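Local coordinates for protein DnaJ homolog subfamily C member 3 (Mus musculus, PDB 3IEG) that acts as a co-chaperone in the endoplasmic reticulum stress response, binding misfolded proteins through its TPR domain and restraining a kinase that targets eIF-2-alpha, at residues A[311-316]-A[327-332]. Numbering follows the deposited sequence.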
ATOM      1  N   ASP A 311      10.298  19.778  26.053  1.00 43.55           N
ATOM      2  CA  ASP A 311      10.135  21.203  25.804  1.00 43.12           C
ATOM      3  C   ASP A 311       9.447  21.912  26.971  1.00 43.28           C
ATOM      4  O   ASP A 311       9.841  23.033  27.330  1.00 43.01           O
ATOM      5  CB  ASP A 311       9.441  21.465  24.462  1.00 42.76           C
ATOM      6  CG  ASP A 311      10.335  21.145  23.276  1.00 41.61           C
ATOM      7  OD1 ASP A 311      11.561  21.136  23.447  1.00 41.00           O
ATOM      8  OD2 ASP A 311       9.823  20.896  22.171  1.00 40.29           O
ATOM      9  N   ARG A 312       8.447  21.258  27.570  1.00 43.31           N
ATOM     10  CA  ARG A 312       7.841  21.787  28.794  1.00 43.67           C
ATOM     11  C   ARG A 312       8.867  21.819  29.929  1.00 44.15           C
ATOM     12  O   ARG A 312       8.967  22.816  30.646  1.00 44.35           O
ATOM     13  CB  ARG A 312       6.589  21.018  29.223  1.00 43.47           C
ATOM     14  CG  ARG A 312       5.826  21.750  30.321  1.00 43.39           C
ATOM     15  CD  ARG A 312       4.442  21.215  30.548  1.00 42.80           C
ATOM     16  NE  ARG A 312       4.498  19.925  31.220  1.00 43.81           N
ATOM     17  CZ  ARG A 312       3.438  19.223  31.606  1.00 43.76           C
ATOM     18  NH1 ARG A 312       2.206  19.675  31.386  1.00 42.83           N
ATOM     19  NH2 ARG A 312       3.622  18.058  32.208  1.00 43.96           N
ATOM     20  N   ALA A 313       9.635  20.739  30.073  1.00 44.38           N
ATOM     21  CA  ALA A 313      10.740  20.717  31.013  1.00 44.75           C
ATOM     22  C   ALA A 313      11.620  21.947  30.809  1.00 45.15           C
ATOM     23  O   ALA A 313      11.749  22.770  31.709  1.00 45.16           O
ATOM     24  CB  ALA A 313      11.549  19.438  30.864  1.00 44.81           C
ATOM     25  N   GLU A 314      12.200  22.094  29.621  1.00 45.78           N
ATOM     26  CA  GLU A 314      13.044  23.253  29.345  1.00 46.77           C
ATOM     27  C   GLU A 314      12.387  24.580  29.753  1.00 46.27           C
ATOM     28  O   GLU A 314      13.067  25.490  30.225  1.00 46.47           O
ATOM     29  CB  GLU A 314      13.494  23.282  27.883  1.00 46.65           C
ATOM     30  CG  GLU A 314      14.835  22.584  27.626  1.00 48.27           C
ATOM     31  CD  GLU A 314      15.297  22.679  26.160  1.00 49.20           C
ATOM     32  OE1 GLU A 314      15.243  23.798  25.582  1.00 52.76           O
ATOM     33  OE2 GLU A 314      15.720  21.636  25.589  1.00 51.25           O
ATOM     34  N   ALA A 315      11.070  24.679  29.598  1.00 46.09           N
ATOM     35  CA  ALA A 315      10.350  25.893  29.977  1.00 45.97           C
ATOM     36  C   ALA A 315      10.224  26.055  31.495  1.00 46.09           C
ATOM     37  O   ALA A 315      10.241  27.178  31.995  1.00 46.03           O
ATOM     38  CB  ALA A 315       8.993  25.933  29.327  1.00 45.64           C
ATOM     39  N   TYR A 316      10.099  24.942  32.219  1.00 46.36           N
ATOM     40  CA  TYR A 316      10.026  24.968  33.687  1.00 46.62           C
ATOM     41  C   TYR A 316      11.295  25.511  34.335  1.00 46.98           C
ATOM     42  O   TYR A 316      11.230  26.188  35.360  1.00 46.60           O
ATOM     43  CB  TYR A 316       9.722  23.584  34.256  1.00 46.18           C
ATOM     44  CG  TYR A 316       8.261  23.220  34.242  1.00 46.42           C
ATOM     45  CD1 TYR A 316       7.853  21.910  33.980  1.00 45.73           C
ATOM     46  CD2 TYR A 316       7.276  24.181  34.485  1.00 46.65           C
ATOM     47  CE1 TYR A 316       6.515  21.567  33.965  1.00 44.86           C
ATOM     48  CE2 TYR A 316       5.923  23.843  34.466  1.00 45.77           C
ATOM     49  CZ  TYR A 316       5.559  22.536  34.207  1.00 45.61           C
ATOM     50  OH  TYR A 316       4.230  22.195  34.189  1.00 46.66           O
ATOM     51  N   GLN A 327      10.401  16.107  36.952  1.00 61.09           N
ATOM     52  CA  GLN A 327       9.251  15.225  36.882  1.00 61.41           C
ATOM     53  C   GLN A 327       8.835  14.963  35.432  1.00 61.62           C
ATOM     54  O   GLN A 327       8.430  13.848  35.092  1.00 61.80           O
ATOM     55  CB  GLN A 327       8.094  15.822  37.670  1.00 61.39           C
ATOM     56  CG  GLN A 327       6.928  14.883  37.862  1.00 62.54           C
ATOM     57  CD  GLN A 327       5.687  15.611  38.324  1.00 64.47           C
ATOM     58  OE1 GLN A 327       4.639  15.545  37.675  1.00 65.48           O
ATOM     59  NE2 GLN A 327       5.800  16.329  39.440  1.00 64.66           N
ATOM     60  N   ASP A 328       8.945  15.988  34.588  1.00 61.66           N
ATOM     61  CA  ASP A 328       8.670  15.847  33.156  1.00 61.47           C
ATOM     62  C   ASP A 328       9.762  15.075  32.402  1.00 61.51           C
ATOM     63  O   ASP A 328       9.446  14.314  31.492  1.00 61.56           O
ATOM     64  CB  ASP A 328       8.390  17.210  32.499  1.00 61.19           C
ATOM     65  CG  ASP A 328       6.900  17.579  32.496  1.00 60.81           C
ATOM     66  OD1 ASP A 328       6.051  16.747  32.881  1.00 60.96           O
ATOM     67  OD2 ASP A 328       6.570  18.710  32.092  1.00 59.85           O
ATOM     68  N   TYR A 329      11.031  15.256  32.775  1.00 61.64           N
ATOM     69  CA  TYR A 329      12.125  14.468  32.174  1.00 61.92           C
ATOM     70  C   TYR A 329      12.009  12.984  32.536  1.00 62.58           C
ATOM     71  O   TYR A 329      12.214  12.117  31.688  1.00 62.71           O
ATOM     72  CB  TYR A 329      13.520  14.999  32.560  1.00 61.37           C
ATOM     73  CG  TYR A 329      14.062  16.113  31.679  1.00 60.77           C
ATOM     74  CD1 TYR A 329      14.351  17.367  32.213  1.00 60.95           C
ATOM     75  CD2 TYR A 329      14.299  15.914  30.319  1.00 60.62           C
ATOM     76  CE1 TYR A 329      14.853  18.398  31.412  1.00 60.88           C
ATOM     77  CE2 TYR A 329      14.797  16.945  29.508  1.00 60.43           C
ATOM     78  CZ  TYR A 329      15.070  18.182  30.062  1.00 60.41           C
ATOM     79  OH  TYR A 329      15.559  19.205  29.284  1.00 59.49           O
ATOM     80  N   GLU A 330      11.671  12.706  33.792  1.00 63.41           N
ATOM     81  CA  GLU A 330      11.477  11.337  34.266  1.00 64.36           C
ATOM     82  C   GLU A 330      10.368  10.593  33.519  1.00 64.83           C
ATOM     83  O   GLU A 330      10.512   9.408  33.213  1.00 65.07           O
ATOM     84  CB  GLU A 330      11.223  11.323  35.779  1.00 64.43           C
ATOM     85  CG  GLU A 330      12.508  11.316  36.609  1.00 64.82           C
ATOM     86  CD  GLU A 330      12.329  11.866  38.017  1.00 65.25           C
ATOM     87  OE1 GLU A 330      11.178  12.149  38.422  1.00 65.90           O
ATOM     88  OE2 GLU A 330      13.351  12.013  38.725  1.00 64.73           O
ATOM     89  N   ALA A 331       9.276  11.294  33.227  1.00 65.48           N
ATOM     90  CA  ALA A 331       8.177  10.741  32.438  1.00 66.28           C
ATOM     91  C   ALA A 331       8.623  10.414  31.008  1.00 66.97           C
ATOM     92  O   ALA A 331       8.242   9.381  30.452  1.00 67.08           O
ATOM     93  CB  ALA A 331       6.985  11.700  32.432  1.00 66.06           C
ATOM     94  N   ALA A 332       9.435  11.296  30.425  1.00 67.70           N
ATOM     95  CA  ALA A 332       9.961  11.093  29.086  1.00 68.51           C
ATOM     96  C   ALA A 332      10.950   9.938  29.067  1.00 69.27           C
ATOM     97  O   ALA A 332      10.923   9.115  28.152  1.00 69.36           O
ATOM     98  CB  ALA A 332      10.611  12.360  28.573  1.00 68.40           C
TER
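Arg312 and Asp328 form a side-on salt bridge between the two helices of the ninth TPR repeat. Arg312 NE donates to Asp328 OD2 at 2.6 Å. Arg312 NH2 reaches Asp328 OD1 at 2.8 Å. Each oxygen offers its syn lone pair, and the guanidinium and carboxylate planes lie only 8° apart. Arg312 CG is anti to the backbone N (chi1 -168°), and the chain bends at chi3, which turns the NE edge to Asp328. Arg312 NH1 is hydrogen-bonded to Ser296 OG on helix 288-301.

Tyr316 borders the salt bridge. Its OH sits over one guanidinium face, toward the rim, and the ring edge of Tyr316 brings CE1 to 3.4 Å from Asp328 OD2. The apolar part of the contact is Ala313 on Tyr329: Ala313 CB lies over a face of the Tyr329 ring, 3.8 Å from its centroid, a CH-pi contact. The segments run antiparallel at 162°, their axes 8.8 Å apart, as in a TPR helical hairpin.

An alanine at Arg312 would probably leave the buried carboxylate of Asp328 without its countercharge and free to turn. The hairpin thus joins a charged, two-pronged bond to a CH-pi contact of Ala313 on Tyr329, and Ser296 extends the polar link to the preceding repeat.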